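Local coordinates for arylesterase (Agrobacterium tumefaciens, PDB 3DCI), which probably hydrolyses ester bonds, as a zinc-containing member of the GDSL-like lipase/acylhydrolase (SGNH hydrolase) family, at residues K24-S32 against G88-H99; R44-P52 against H209-A217. All coordinates share one frame; numbering follows the deposited sequence. Where two conformers were deposited one is given.

Contact 1 of 2, residues K24-S32 against G88-H99; sequences KTVLAFGDS and GARALEVALSCH. With ACY (acetic acid), chain M.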
loop_
_atom_site.group_PDB
_atom_site.type_symbol
_atom_site.label_atom_id
_atom_site.label_comp_id
_atom_site.label_asym_id
_atom_site.label_seq_id
_atom_site.Cartn_x
_atom_site.Cartn_y
_atom_site.Cartn_z
ATOM N N LYS A 24 -4.702 11.953 34.204
ATOM C CA LYS A 24 -4.273 12.330 32.877
ATOM C C LYS A 24 -3.873 11.060 32.102
ATOM O O LYS A 24 -3.581 10.039 32.694
ATOM C CB LYS A 24 -3.107 13.309 32.956
ATOM C CG LYS A 24 -3.399 14.571 33.777
ATOM C CD LYS A 24 -4.248 15.555 32.995
ATOM C CE LYS A 24 -4.465 16.837 33.785
ATOM N NZ LYS A 24 -4.908 17.904 32.863
ATOM N N THR A 25 -3.888 11.124 30.779
ATOM C CA THR A 25 -3.484 9.991 29.972
ATOM C C THR A 25 -2.375 10.395 28.995
ATOM O O THR A 25 -2.423 11.462 28.385
ATOM C CB THR A 25 -4.657 9.405 29.202
ATOM O OG1 THR A 25 -5.222 10.425 28.359
ATOM C CG2 THR A 25 -5.716 8.832 30.180
ATOM N N VAL A 26 -1.412 9.492 28.849
ATOM C CA VAL A 26 -0.182 9.739 28.161
ATOM C C VAL A 26 0.092 8.596 27.222
ATOM O O VAL A 26 0.007 7.443 27.616
ATOM C CB VAL A 26 0.995 9.859 29.163
ATOM C CG1 VAL A 26 2.330 10.038 28.442
ATOM C CG2 VAL A 26 0.748 11.028 30.135
ATOM N N LEU A 27 0.394 8.923 25.972
ATOM C CA LEU A 27 0.851 7.926 25.008
ATOM C C LEU A 27 2.369 7.965 24.934
ATOM O O LEU A 27 2.964 9.018 24.708
ATOM C CB LEU A 27 0.226 8.178 23.634
ATOM C CG LEU A 27 0.731 7.333 22.462
ATOM C CD1 LEU A 27 0.394 5.850 22.682
ATOM C CD2 LEU A 27 0.138 7.859 21.145
ATOM N N ALA A 28 2.991 6.816 25.156
ATOM C CA ALA A 28 4.447 6.656 25.091
ATOM C C ALA A 28 4.799 5.900 23.823
ATOM O O ALA A 28 4.785 4.665 23.788
ATOM C CB ALA A 28 4.971 5.924 26.312
ATOM N N PHE A 29 5.172 6.648 22.795
ATOM C CA PHE A 29 5.296 6.135 21.439
ATOM C C PHE A 29 6.760 6.066 21.016
ATOM O O PHE A 29 7.455 7.078 20.983
ATOM C CB PHE A 29 4.490 7.066 20.491
ATOM C CG PHE A 29 4.268 6.485 19.110
ATOM C CD1 PHE A 29 3.314 5.478 18.906
ATOM C CD2 PHE A 29 4.974 6.961 18.012
ATOM C CE1 PHE A 29 3.103 4.926 17.673
ATOM C CE2 PHE A 29 4.758 6.435 16.747
ATOM C CZ PHE A 29 3.826 5.409 16.566
ATOM N N GLY A 30 7.241 4.875 20.671
ATOM C CA GLY A 30 8.647 4.725 20.335
ATOM C C GLY A 30 8.995 3.443 19.635
ATOM O O GLY A 30 8.142 2.789 19.068
ATOM N N ASP A 31 10.269 3.101 19.697
ATOM C CA ASP A 31 10.799 1.931 19.016
ATOM C C ASP A 31 11.258 0.881 20.034
ATOM O O ASP A 31 10.688 0.813 21.110
ATOM C CB ASP A 31 11.872 2.349 18.008
ATOM C CG ASP A 31 13.005 3.114 18.631
ATOM O OD1 ASP A 31 13.270 2.905 19.851
ATOM O OD2 ASP A 31 13.631 3.963 17.902
ATOM N N SER A 32 12.244 0.051 19.716
ATOM C CA SER A 32 12.687 -0.960 20.681
ATOM C C SER A 32 13.285 -0.368 21.981
ATOM O O SER A 32 13.304 -1.048 23.011
ATOM C CB SER A 32 13.641 -1.987 20.041
ATOM O OG SER A 32 14.952 -1.499 20.049
ATOM N N GLY A 88 6.095 4.770 11.541
ATOM C CA GLY A 88 5.599 5.419 12.738
ATOM C C GLY A 88 4.355 6.264 12.539
ATOM O O GLY A 88 3.526 6.331 13.408
ATOM N N ALA A 89 4.217 6.908 11.397
ATOM C CA ALA A 89 3.081 7.792 11.181
ATOM C C ALA A 89 1.746 7.023 11.086
ATOM O O ALA A 89 0.722 7.468 11.619
ATOM C CB ALA A 89 3.332 8.644 9.945
ATOM N N ARG A 90 1.759 5.871 10.402
ATOM C CA ARG A 90 0.549 5.058 10.256
ATOM C C ARG A 90 0.136 4.494 11.608
ATOM O O ARG A 90 -1.037 4.506 11.964
ATOM C CB ARG A 90 0.780 3.892 9.275
ATOM C CG ARG A 90 0.059 4.011 7.932
ATOM C CD ARG A 90 0.611 5.081 7.030
ATOM N NE ARG A 90 0.159 6.424 7.409
ATOM C CZ ARG A 90 0.788 7.566 7.085
ATOM N NH1 ARG A 90 1.912 7.558 6.358
ATOM N NH2 ARG A 90 0.291 8.723 7.521
ATOM N N ALA A 91 1.116 3.996 12.348
ATOM C CA ALA A 91 0.869 3.441 13.673
ATOM C C ALA A 91 0.489 4.510 14.681
ATOM O O ALA A 91 -0.244 4.212 15.633
ATOM C CB ALA A 91 2.100 2.678 14.186
ATOM N N LEU A 92 1.025 5.729 14.524
ATOM C CA LEU A 92 0.685 6.822 15.422
ATOM C C LEU A 92 -0.776 7.163 15.289
ATOM O O LEU A 92 -1.465 7.333 16.294
ATOM C CB LEU A 92 1.534 8.070 15.184
ATOM C CG LEU A 92 1.207 9.282 16.070
ATOM C CD1 LEU A 92 1.278 8.905 17.549
ATOM C CD2 LEU A 92 2.119 10.446 15.733
ATOM N N GLU A 93 -1.271 7.208 14.053
ATOM C CA GLU A 93 -2.686 7.444 13.815
ATOM C C GLU A 93 -3.564 6.398 14.520
ATOM O O GLU A 93 -4.580 6.737 15.103
ATOM C CB GLU A 93 -2.981 7.441 12.312
ATOM C CG GLU A 93 -2.422 8.645 11.594
ATOM C CD GLU A 93 -2.497 8.551 10.084
ATOM O OE1 GLU A 93 -2.852 7.471 9.513
ATOM O OE2 GLU A 93 -2.182 9.596 9.460
ATOM N N VAL A 94 -3.181 5.130 14.446
ATOM C CA VAL A 94 -3.929 4.062 15.128
ATOM C C VAL A 94 -3.867 4.215 16.657
ATOM O O VAL A 94 -4.871 4.021 17.368
ATOM C CB VAL A 94 -3.366 2.685 14.733
ATOM C CG1 VAL A 94 -3.892 1.536 15.639
ATOM C CG2 VAL A 94 -3.629 2.400 13.242
ATOM N N ALA A 95 -2.681 4.529 17.153
ATOM C CA ALA A 95 -2.479 4.776 18.572
ATOM C C ALA A 95 -3.337 5.924 19.085
ATOM O O ALA A 95 -3.875 5.859 20.214
ATOM C CB ALA A 95 -0.971 5.040 18.882
ATOM N N LEU A 96 -3.377 7.006 18.328
ATOM C CA LEU A 96 -4.200 8.165 18.701
ATOM C C LEU A 96 -5.671 7.772 18.746
ATOM O O LEU A 96 -6.358 8.100 19.681
ATOM C CB LEU A 96 -3.989 9.333 17.771
ATOM C CG LEU A 96 -2.605 10.004 17.783
ATOM C CD1 LEU A 96 -2.520 10.993 16.630
ATOM C CD2 LEU A 96 -2.287 10.677 19.108
ATOM N N SER A 97 -6.141 7.009 17.777
ATOM C CA SER A 97 -7.543 6.604 17.799
ATOM C C SER A 97 -7.850 5.621 18.945
ATOM O O SER A 97 -8.897 5.696 19.573
ATOM C CB SER A 97 -7.935 5.979 16.481
ATOM O OG SER A 97 -9.256 5.460 16.534
ATOM N N CYS A 98 -6.940 4.698 19.212
ATOM C CA CYS A 98 -7.177 3.694 20.232
ATOM C C CYS A 98 -7.214 4.306 21.635
ATOM O O CYS A 98 -7.908 3.800 22.524
ATOM C CB CYS A 98 -6.105 2.621 20.199
ATOM S SG CYS A 98 -6.369 1.411 18.884
ATOM N N HIS A 99 -6.446 5.366 21.830
ATOM C CA HIS A 99 -6.217 5.860 23.186
ATOM C C HIS A 99 -6.749 7.253 23.450
ATOM O O HIS A 99 -6.768 7.684 24.586
ATOM C CB HIS A 99 -4.734 5.766 23.524
ATOM C CG HIS A 99 -4.212 4.371 23.449
ATOM N ND1 HIS A 99 -4.676 3.369 24.275
ATOM C CD2 HIS A 99 -3.340 3.783 22.594
ATOM C CE1 HIS A 99 -4.087 2.231 23.951
ATOM N NE2 HIS A 99 -3.277 2.453 22.932
HETATM C C ACY M . 15.192 -0.243 17.544
HETATM O O ACY M . 13.974 -0.188 17.369
HETATM O OXT ACY M . 15.829 -1.299 17.366
HETATM C CH3 ACY M . 15.966 0.990 17.974
#
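In the parallel sheet of this SGNH hydrolase, strand 24-30 is covered on one face by helix 88-99, and F29 and L27 are the two strand side chains that point onto the helix. The short segments run nearly antiparallel, at 160°, with their axes 10.0 Å apart. CG of F29 lies anti to the backbone N (chi1 -167°), which sends the ring toward the first turn of the helix. L92 CD1 sits over the centre of one ring face, 4.1 Å from the ring centroid and only 6° off the normal, a CH-pi contact. The ring edge meets the backbone of the same turn: CZ of F29 is 3.3 Å from G88 O, near the ring plane, and that carbonyl oxygen already accepts the helical bond from L92 N. No side chain stands at G88, and A91 CB, almost one turn on, packs against CZ of F29. L27 uses one methyl for most of its packing. Its CD2 lies 3.8 Å from A95 CB and 3.9 Å from L92 CD1, so L92 CD1 touches both L27 and the F29 ring. Beyond F29 the strand runs out into the G-D-S sequence of the GDSL motif, where S32 N donates a 2.9 Å hydrogen bond to O of an acetate, probably a crystallisation component; G72 N and N112 ND2 also bind this acetate, a setting consistent with an oxyanion hole. At the other end of the helix, H99 CD2 comes 4.3 Å from L27 CD1. The imidazole of H99 stacks on H66 of the same chain, and its NE2 is hydrogen-bonded to E68 of the same chain and weakly to E68 of the second subunit. L92 also packs on L132 and V136 of helix 122-138.

Contact 2 of 2, residues R44-P52 against H209-A217; sequences RHPVEHRWP and HLDASATAA. With ACY (acetic acid), chain M.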
loop_
_atom_site.group_PDB
_atom_site.type_symbol
_atom_site.label_atom_id
_atom_site.label_comp_id
_atom_site.label_asym_id
_atom_site.label_seq_id
_atom_site.Cartn_x
_atom_site.Cartn_y
_atom_site.Cartn_z
ATOM N N ARG A 44 12.890 -8.705 26.059
ATOM C CA ARG A 44 12.354 -7.520 26.737
ATOM C C ARG A 44 12.865 -7.338 28.179
ATOM O O ARG A 44 12.951 -8.305 28.949
ATOM C CB ARG A 44 10.823 -7.577 26.723
ATOM C CG ARG A 44 10.190 -6.241 26.743
ATOM C CD ARG A 44 8.706 -6.334 26.615
ATOM N NE ARG A 44 8.134 -5.002 26.501
ATOM C CZ ARG A 44 6.841 -4.728 26.442
ATOM N NH1 ARG A 44 5.948 -5.689 26.498
ATOM N NH2 ARG A 44 6.454 -3.458 26.365
ATOM N N HIS A 45 13.205 -6.103 28.550
ATOM C CA HIS A 45 13.533 -5.792 29.947
ATOM C C HIS A 45 12.325 -6.054 30.808
ATOM O O HIS A 45 11.203 -5.846 30.352
ATOM C CB HIS A 45 13.872 -4.313 30.150
ATOM C CG HIS A 45 15.148 -3.885 29.512
ATOM N ND1 HIS A 45 16.335 -4.567 29.683
ATOM C CD2 HIS A 45 15.433 -2.818 28.735
ATOM C CE1 HIS A 45 17.290 -3.948 29.013
ATOM N NE2 HIS A 45 16.768 -2.883 28.428
ATOM N N PRO A 46 12.544 -6.422 32.072
ATOM C CA PRO A 46 11.461 -6.527 33.058
ATOM C C PRO A 46 10.614 -5.243 33.088
ATOM O O PRO A 46 11.156 -4.140 32.939
ATOM C CB PRO A 46 12.198 -6.656 34.387
ATOM C CG PRO A 46 13.549 -7.125 34.066
ATOM C CD PRO A 46 13.865 -6.708 32.661
ATOM N N VAL A 47 9.315 -5.377 33.311
ATOM C CA VAL A 47 8.410 -4.221 33.206
ATOM C C VAL A 47 8.842 -3.072 34.130
ATOM O O VAL A 47 8.755 -1.907 33.751
ATOM C CB VAL A 47 6.924 -4.619 33.452
ATOM C CG1 VAL A 47 6.708 -5.130 34.875
ATOM C CG2 VAL A 47 6.020 -3.458 33.153
ATOM N N GLU A 48 9.346 -3.445 35.310
ATOM C CA GLU A 48 9.858 -2.512 36.326
ATOM C C GLU A 48 10.936 -1.562 35.815
ATOM O O GLU A 48 11.186 -0.520 36.423
ATOM C CB GLU A 48 10.431 -3.288 37.531
ATOM C CG GLU A 48 11.601 -4.239 37.197
ATOM C CD GLU A 48 12.355 -4.730 38.418
ATOM O OE1 GLU A 48 12.114 -4.220 39.547
ATOM O OE2 GLU A 48 13.206 -5.644 38.249
ATOM N N HIS A 49 11.603 -1.945 34.722
ATOM C CA HIS A 49 12.686 -1.152 34.158
ATOM C C HIS A 49 12.345 -0.457 32.845
ATOM O O HIS A 49 13.170 0.300 32.353
ATOM C CB HIS A 49 13.945 -2.021 33.985
ATOM C CG HIS A 49 14.560 -2.435 35.287
ATOM N ND1 HIS A 49 14.895 -3.739 35.575
ATOM C CD2 HIS A 49 14.870 -1.712 36.389
ATOM C CE1 HIS A 49 15.391 -3.801 36.799
ATOM N NE2 HIS A 49 15.376 -2.585 37.319
ATOM N N ARG A 50 11.155 -0.682 32.283
ATOM C CA ARG A 50 10.780 -0.068 30.999
ATOM C C ARG A 50 10.388 1.387 31.212
ATOM O O ARG A 50 9.698 1.705 32.178
ATOM C CB ARG A 50 9.590 -0.792 30.389
ATOM C CG ARG A 50 9.858 -2.214 29.985
ATOM C CD ARG A 50 8.549 -2.892 29.605
ATOM N NE ARG A 50 8.734 -4.316 29.756
ATOM C CZ ARG A 50 7.756 -5.193 29.867
ATOM N NH1 ARG A 50 6.475 -4.807 29.833
ATOM N NH2 ARG A 50 8.078 -6.458 30.009
ATOM N N TRP A 51 10.800 2.282 30.322
ATOM C CA TRP A 51 10.652 3.690 30.654
ATOM C C TRP A 51 9.178 4.126 30.802
ATOM O O TRP A 51 8.884 4.893 31.699
ATOM C CB TRP A 51 11.514 4.607 29.760
ATOM C CG TRP A 51 11.041 4.923 28.387
ATOM C CD1 TRP A 51 11.576 4.458 27.213
ATOM C CD2 TRP A 51 9.987 5.826 28.018
ATOM N NE1 TRP A 51 10.908 5.004 26.143
ATOM C CE2 TRP A 51 9.926 5.839 26.605
ATOM C CE3 TRP A 51 9.077 6.611 28.744
ATOM C CZ2 TRP A 51 9.004 6.592 25.913
ATOM C CZ3 TRP A 51 8.162 7.365 28.043
ATOM C CH2 TRP A 51 8.131 7.353 26.650
ATOM N N PRO A 52 8.260 3.647 29.917
ATOM C CA PRO A 52 6.858 4.025 30.131
ATOM C C PRO A 52 6.253 3.575 31.469
ATOM O O PRO A 52 5.570 4.375 32.101
ATOM C CB PRO A 52 6.117 3.399 28.930
ATOM C CG PRO A 52 7.178 3.201 27.894
ATOM C CD PRO A 52 8.422 2.868 28.674
ATOM N N HIS A 209 21.306 -0.008 21.632
ATOM C CA HIS A 209 20.235 -0.226 22.598
ATOM C C HIS A 209 20.642 0.114 24.020
ATOM O O HIS A 209 21.791 0.422 24.266
ATOM C CB HIS A 209 19.729 -1.672 22.495
ATOM C CG HIS A 209 19.080 -1.958 21.183
ATOM N ND1 HIS A 209 19.741 -2.590 20.150
ATOM C CD2 HIS A 209 17.861 -1.619 20.703
ATOM C CE1 HIS A 209 18.944 -2.647 19.095
ATOM N NE2 HIS A 209 17.796 -2.069 19.403
ATOM N N LEU A 210 19.671 0.074 24.932
ATOM C CA LEU A 210 19.859 0.505 26.322
ATOM C C LEU A 210 19.746 -0.656 27.316
ATOM O O LEU A 210 18.844 -1.487 27.206
ATOM C CB LEU A 210 18.816 1.568 26.679
ATOM C CG LEU A 210 18.786 2.810 25.806
ATOM C CD1 LEU A 210 17.506 3.612 26.089
ATOM C CD2 LEU A 210 20.041 3.620 26.074
ATOM N N ASP A 211 20.657 -0.717 28.286
ATOM C CA ASP A 211 20.506 -1.684 29.359
ATOM C C ASP A 211 19.336 -1.260 30.277
ATOM O O ASP A 211 18.737 -0.193 30.075
ATOM C CB ASP A 211 21.828 -1.948 30.097
ATOM C CG ASP A 211 22.375 -0.752 30.841
ATOM O OD1 ASP A 211 21.654 0.229 31.101
ATOM O OD2 ASP A 211 23.567 -0.833 31.205
ATOM N N ALA A 212 18.989 -2.109 31.241
ATOM C CA ALA A 212 17.815 -1.872 32.104
ATOM C C ALA A 212 17.940 -0.578 32.904
ATOM O O ALA A 212 16.964 0.167 33.040
ATOM C CB ALA A 212 17.604 -3.073 33.075
ATOM N N SER A 213 19.146 -0.334 33.425
ATOM C CA SER A 213 19.448 0.845 34.225
ATOM C C SER A 213 19.247 2.141 33.482
ATOM O O SER A 213 18.653 3.084 34.008
ATOM C CB SER A 213 20.910 0.817 34.665
ATOM O OG SER A 213 21.188 -0.367 35.362
ATOM N N ALA A 214 19.780 2.188 32.263
ATOM C CA ALA A 214 19.702 3.373 31.430
ATOM C C ALA A 214 18.249 3.593 30.989
ATOM O O ALA A 214 17.789 4.739 30.854
ATOM C CB ALA A 214 20.598 3.194 30.230
ATOM N N THR A 215 17.535 2.488 30.764
ATOM C CA THR A 215 16.145 2.551 30.385
ATOM C C THR A 215 15.298 3.166 31.517
ATOM O O THR A 215 14.507 4.102 31.288
ATOM C CB THR A 215 15.609 1.174 29.904
ATOM O OG1 THR A 215 16.466 0.676 28.860
ATOM C CG2 THR A 215 14.187 1.331 29.301
ATOM N N ALA A 216 15.485 2.669 32.726
ATOM C CA ALA A 216 14.750 3.166 33.879
ATOM C C ALA A 216 15.103 4.621 34.197
ATOM O O ALA A 216 14.236 5.373 34.647
ATOM C CB ALA A 216 15.010 2.280 35.094
ATOM N N ALA A 217 16.365 5.019 33.963
ATOM C CA ALA A 217 16.784 6.412 34.192
ATOM C C ALA A 217 16.056 7.383 33.239
ATOM O O ALA A 217 15.792 8.532 33.596
ATOM C CB ALA A 217 18.283 6.557 34.080
HETATM C C ACY M . 15.192 -0.243 17.544
HETATM O O ACY M . 13.974 -0.188 17.369
HETATM O OXT ACY M . 15.829 -1.299 17.366
HETATM C CH3 ACY M . 15.966 0.990 17.974
#
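H45 reaches across to the start of helix 212-229, and its ring is fixed there at both edge and face. A chi1 of -68° puts CG of H45 anti to the carbonyl carbon and swings the ring to the helix start, where NE2 donates to L210 O at 2.8 Å, with an N-H...O angle of 152°. The acceptor lies in the imidazole plane, whereas the donor is tilted 24° from the carbonyl plane. Over one face of the same ring stands A212 CA, 3.9 Å from the centroid, in a CH-pi contact. The H49 imidazole meets the helix through two alanine methyls: ND1 is 3.7 Å from A212 CB, and A216 CB is at the ring edge. With CG2 of T215 anti to the backbone N and OG1 beside it, the methyl comes 3.4 Å from H49 O while the hydroxyl donates to D211 O at 2.7 Å, from above the carbonyl plane; that oxygen also accepts from T215 N. D211 is the N-cap of the helix, its OD1 accepting from A214 N at 2.9 Å. R50 NE and NH2 both donate to H45 O, a side-on grip on one oxygen that ties R50 back to the backbone of H45. W51 brings CB to within 3.4 Å of T215 O, while its indole leads off to I218 and L222, with NE1 bonded to T34. Just ahead of the capped helix, H209 is held by D206 and donates through NE2 to the acetate, a placement consistent with the histidine of the Ser-His-Asp triad of SGNH hydrolases.

Contacts 1 and 2 have centres about 19 Å apart, yet both end at the same acetate. S32, at the end of segment 24-32, and H209, at the start of segment 209-217, place S32 OG and H209 NE2 3.0 Å apart, consistent with the serine and histidine of a catalytic triad completed by D206. Helix 88-99 and segment 44-52 lie against the two faces of strand 24-30: L27 and F29 face helix 88-99, whereas A28 turns to segment 44-52, its CB lying 3.5 Å from W51 CH2 and 3.8 Å from P52 CB. The zinc ion bound by H192 and D228 lies away from both contacts.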